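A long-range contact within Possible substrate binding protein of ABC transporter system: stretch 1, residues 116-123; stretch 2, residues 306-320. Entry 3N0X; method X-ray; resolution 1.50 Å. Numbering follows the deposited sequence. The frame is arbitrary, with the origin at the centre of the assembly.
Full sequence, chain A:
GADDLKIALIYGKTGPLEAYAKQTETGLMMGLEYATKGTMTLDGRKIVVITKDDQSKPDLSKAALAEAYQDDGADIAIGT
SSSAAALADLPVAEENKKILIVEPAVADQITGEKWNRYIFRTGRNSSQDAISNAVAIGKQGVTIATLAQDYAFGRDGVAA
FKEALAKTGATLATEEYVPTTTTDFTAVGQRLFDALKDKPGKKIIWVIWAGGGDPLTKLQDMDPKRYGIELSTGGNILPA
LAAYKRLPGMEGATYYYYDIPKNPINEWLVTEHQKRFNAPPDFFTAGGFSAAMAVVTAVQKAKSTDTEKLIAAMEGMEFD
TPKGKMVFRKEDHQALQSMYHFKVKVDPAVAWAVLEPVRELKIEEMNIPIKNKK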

# COMPACT_ATOMS: atom_id res chain seq x y z
N ASN A 116 14.20 10.99 6.05
CA ASN A 116 15.63 11.06 6.37
C ASN A 116 16.31 9.73 6.00
O ASN A 116 15.63 8.74 5.71
N ARG A 117 17.64 9.77 5.99
CA ARG A 117 18.45 8.66 5.49
C ARG A 117 18.27 7.32 6.21
O ARG A 117 18.65 6.29 5.68
N TYR A 118 17.72 7.34 7.42
CA TYR A 118 17.49 6.12 8.20
C TYR A 118 16.15 5.44 7.89
O TYR A 118 15.85 4.37 8.41
N ILE A 119 15.36 6.08 7.04
CA ILE A 119 14.02 5.63 6.68
C ILE A 119 14.03 4.86 5.35
O ILE A 119 14.50 5.37 4.32
N PHE A 120 13.52 3.63 5.40
CA PHE A 120 13.22 2.84 4.22
C PHE A 120 11.72 2.51 4.30
O PHE A 120 11.08 2.64 5.33
N ARG A 121 11.15 2.11 3.17
CA ARG A 121 9.72 1.77 3.17
C ARG A 121 9.44 0.60 2.27
O ARG A 121 9.68 0.68 1.07
N THR A 122 8.85 -0.46 2.84
CA THR A 122 8.34 -1.58 2.06
C THR A 122 6.86 -1.38 1.63
O THR A 122 6.48 -1.88 0.57
N GLY A 123 6.07 -0.71 2.46
CA GLY A 123 4.68 -0.43 2.12
C GLY A 123 4.63 0.37 0.84
O GLY A 123 5.57 1.10 0.50
N ASP A 306 25.33 -3.26 11.89
CA ASP A 306 25.81 -1.86 11.94
C ASP A 306 24.93 -1.02 11.00
O ASP A 306 24.72 -1.40 9.84
N THR A 307 24.41 0.10 11.50
CA THR A 307 23.49 0.90 10.70
C THR A 307 24.10 1.39 9.39
O THR A 307 23.48 1.30 8.36
N GLU A 308 25.33 1.91 9.40
CA GLU A 308 25.89 2.40 8.13
C GLU A 308 26.04 1.27 7.11
O GLU A 308 25.77 1.46 5.94
N LYS A 309 26.40 0.06 7.58
CA LYS A 309 26.52 -1.09 6.67
C LYS A 309 25.16 -1.50 6.11
O LYS A 309 25.05 -1.88 4.92
N LEU A 310 24.13 -1.40 6.94
CA LEU A 310 22.76 -1.73 6.52
C LEU A 310 22.25 -0.72 5.48
O LEU A 310 21.68 -1.13 4.47
N ILE A 311 22.47 0.58 5.71
CA ILE A 311 22.04 1.59 4.73
C ILE A 311 22.70 1.32 3.38
O ILE A 311 22.04 1.37 2.34
N ALA A 312 24.01 1.06 3.39
CA ALA A 312 24.78 0.83 2.17
C ALA A 312 24.30 -0.42 1.46
O ALA A 312 24.24 -0.46 0.22
N ALA A 313 23.98 -1.44 2.25
CA ALA A 313 23.49 -2.70 1.69
C ALA A 313 22.07 -2.54 1.10
O ALA A 313 21.80 -3.08 0.01
N MSE A 314 21.23 -1.76 1.77
CA MSE A 314 19.81 -1.65 1.40
C MSE A 314 19.53 -0.70 0.22
O MSE A 314 18.55 -0.91 -0.50
N GLU A 315 20.39 0.31 0.01
CA GLU A 315 20.17 1.25 -1.10
C GLU A 315 20.34 0.51 -2.43
O GLU A 315 21.42 -0.02 -2.72
N GLY A 316 19.26 0.47 -3.24
CA GLY A 316 19.31 -0.23 -4.53
C GLY A 316 19.12 -1.75 -4.41
O GLY A 316 19.28 -2.46 -5.40
N MSE A 317 18.82 -2.23 -3.21
CA MSE A 317 18.74 -3.66 -2.93
C MSE A 317 17.43 -4.27 -3.40
O MSE A 317 16.36 -3.84 -2.98
N GLU A 318 17.54 -5.35 -4.18
CA GLU A 318 16.39 -6.18 -4.57
C GLU A 318 16.10 -7.22 -3.49
O GLU A 318 17.02 -7.71 -2.81
N PHE A 319 14.81 -7.52 -3.28
CA PHE A 319 14.46 -8.59 -2.40
C PHE A 319 13.15 -9.24 -2.86
O PHE A 319 12.34 -8.59 -3.53
N ASP A 320 12.97 -10.49 -2.48
CA ASP A 320 11.82 -11.28 -2.91
C ASP A 320 10.71 -11.18 -1.87
O ASP A 320 10.96 -11.12 -0.65

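The centre of this contact is an aromatic side chain laid against a helix end. F120, in the short strand of the first stretch, points toward the second stretch with chi1 in m (-70°) and chi2 at 76°, and it gives up more surface to the contact than any other residue. M314, a selenomethionine in the last turn of the helix, points back toward it. Its m, t, p rotamer folds the chain over the ring: SE lies 4.4 Å from the centroid of the F120 ring and CE 3.9 Å from it, both over the face, while CB of M314 closes to 3.5 Å from F120 CE2. These are a sulfur-aromatic contact, through selenium, and a CH-pi contact.

I311, one turn earlier, extends the apolar patch. Its CA-to-CB bond runs sideways, yet the m, t rotamer brings its end nearer the first stretch. CG1 of I311 sits 4.3 Å from F120 CE1, and CD1 reaches 4.0 Å from Y118 CD1, so a single isoleucine bridges two aromatic rings two residues apart in sequence. At the helix end, E315 adds a light touch, its CG 4.3 Å from F120 CZ. Farther along, F319 points toward the first stretch in the p rotamer, and its CZ meets T122 CG2 at 4.0 Å.

Y118 begins the passage to the polar edge. It too leaves its backbone sideways, with chi1 in m, and its end swings nearer the helix; the ring edge meets T307, whose CG2 lies 3.6 Å from Y118 CE1. The turn from N116 to I119 is type I, and within it N116 OD1 accepts from Y118 N at 2.9 Å.

At the exposed margin R117 and E308 form a two-pronged salt bridge. R117 NH1 donates to E308 OE2 at 2.8 Å and R117 NH2 to E308 OE1 at 2.9 Å, both nearly straight, as expected when a carboxylate meets a guanidinium in its plane. R117 gets there by a p, t, m rotamer, E308 by m, m with chi3 at -55°. The guanidinium face is used as well: I311 CD1 lies over it, 3.7 Å from R117 NH1, so the charged group partly roofs the apolar patch. One water completes the edge, donating to E308 OE2 at 2.7 Å and hydrogen-bonding Y118 OH at 2.8 Å. The rule is economical: M314 covers a face of the F120 ring and I311 CD1 a face of the guanidinium, while the carboxylate pairs with the guanidinium near its plane.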

# COMPACT_ATOMS: atom_id res chain seq x y z
CB ASN A 116 15.86 11.46 7.82
CG ASN A 116 15.51 10.39 8.80
OD1 ASN A 116 16.13 9.32 8.81
ND2 ASN A 116 14.51 10.66 9.66
CB ARG A 117 19.94 9.04 5.50
CG ARG A 117 20.51 9.23 6.89
CD ARG A 117 21.82 9.97 6.88
NE ARG A 117 22.84 9.20 6.17
CZ ARG A 117 23.59 8.26 6.72
NH1 ARG A 117 23.49 7.97 8.01
NH2 ARG A 117 24.48 7.60 5.97
CB TYR A 118 17.55 6.46 9.71
CG TYR A 118 18.95 6.95 10.10
CD1 TYR A 118 19.95 6.06 10.40
CD2 TYR A 118 19.24 8.30 10.16
CE1 TYR A 118 21.22 6.47 10.72
CE2 TYR A 118 20.52 8.72 10.46
CZ TYR A 118 21.52 7.81 10.75
OH TYR A 118 22.82 8.18 11.07
CB ILE A 119 13.03 6.84 6.57
CG1 ILE A 119 13.07 7.72 7.82
CG2 ILE A 119 11.57 6.34 6.26
CD1 ILE A 119 12.93 6.99 9.13
CB PHE A 120 14.05 1.56 4.15
CG PHE A 120 15.51 1.79 3.85
CD1 PHE A 120 16.38 2.26 4.85
CD2 PHE A 120 16.01 1.61 2.58
CE1 PHE A 120 17.72 2.47 4.56
CE2 PHE A 120 17.34 1.81 2.31
CZ PHE A 120 18.19 2.25 3.29
CB ARG A 121 8.85 2.96 2.75
CG ARG A 121 7.37 2.53 2.64
CD ARG A 121 6.38 3.58 2.87
NE ARG A 121 6.56 4.77 2.04
CZ ARG A 121 5.83 5.88 2.23
NH1 ARG A 121 4.90 5.89 3.14
NH2 ARG A 121 6.06 6.99 1.52
CB THR A 122 8.49 -2.91 2.81
OG1 THR A 122 7.88 -2.80 4.11
CG2 THR A 122 9.93 -3.28 2.95
CB ASP A 306 27.26 -1.79 11.46
CG ASP A 306 27.75 -0.37 11.33
OD1 ASP A 306 28.02 0.26 12.37
OD2 ASP A 306 27.88 0.13 10.19
CB THR A 307 22.94 2.06 11.51
OG1 THR A 307 22.20 1.53 12.62
CG2 THR A 307 22.02 2.94 10.66
CB GLU A 308 27.23 3.15 8.33
CG GLU A 308 27.10 4.51 9.01
CD GLU A 308 26.18 5.44 8.26
OE1 GLU A 308 26.42 5.68 7.04
OE2 GLU A 308 25.23 5.94 8.89
CB LYS A 309 27.23 -2.27 7.35
CG LYS A 309 28.73 -2.03 7.60
CD LYS A 309 29.35 -3.24 8.31
CE LYS A 309 30.87 -3.09 8.45
NZ LYS A 309 31.45 -4.12 9.30
CB LEU A 310 21.81 -1.81 7.71
CG LEU A 310 21.99 -3.07 8.57
CD1 LEU A 310 21.11 -2.96 9.84
CD2 LEU A 310 21.71 -4.32 7.75
CB ILE A 311 22.35 3.05 5.21
CG1 ILE A 311 21.51 3.38 6.45
CG2 ILE A 311 22.08 4.09 4.09
CD1 ILE A 311 21.84 4.76 7.09
CB ALA A 312 26.31 0.75 2.46
CB ALA A 313 23.48 -3.79 2.78
CB MSE A 314 18.98 -1.24 2.63
CG MSE A 314 18.95 -2.35 3.65
SE MSE A 314 18.24 -1.78 5.33
CE MSE A 314 16.40 -1.60 4.95
CB GLU A 315 21.16 2.43 -1.02
CG GLU A 315 20.77 3.40 0.09
CD GLU A 315 21.53 4.73 0.04
OE1 GLU A 315 22.62 4.80 -0.60
OE2 GLU A 315 21.04 5.69 0.69
CB MSE A 317 18.88 -3.94 -1.43
CG MSE A 317 19.12 -5.41 -1.08
SE MSE A 317 19.08 -5.69 0.83
CE MSE A 317 17.21 -5.64 1.07
CB GLU A 318 16.67 -6.89 -5.88
CG GLU A 318 16.96 -5.96 -7.03
CD GLU A 318 16.99 -6.65 -8.41
OE1 GLU A 318 17.01 -7.91 -8.47
OE2 GLU A 318 17.02 -5.91 -9.43
CB PHE A 319 14.36 -8.10 -0.94
CG PHE A 319 13.44 -6.92 -0.71
CD1 PHE A 319 13.81 -5.64 -1.08
CD2 PHE A 319 12.21 -7.09 -0.07
CE1 PHE A 319 13.01 -4.57 -0.86
CE2 PHE A 319 11.36 -6.04 0.13
CZ PHE A 319 11.74 -4.74 -0.28
CB ASP A 320 12.23 -12.75 -3.08
CG ASP A 320 13.25 -12.96 -4.16
OD1 ASP A 320 13.12 -12.31 -5.23
OD2 ASP A 320 14.14 -13.81 -3.92
O HOH W 1 24.87 6.35 11.53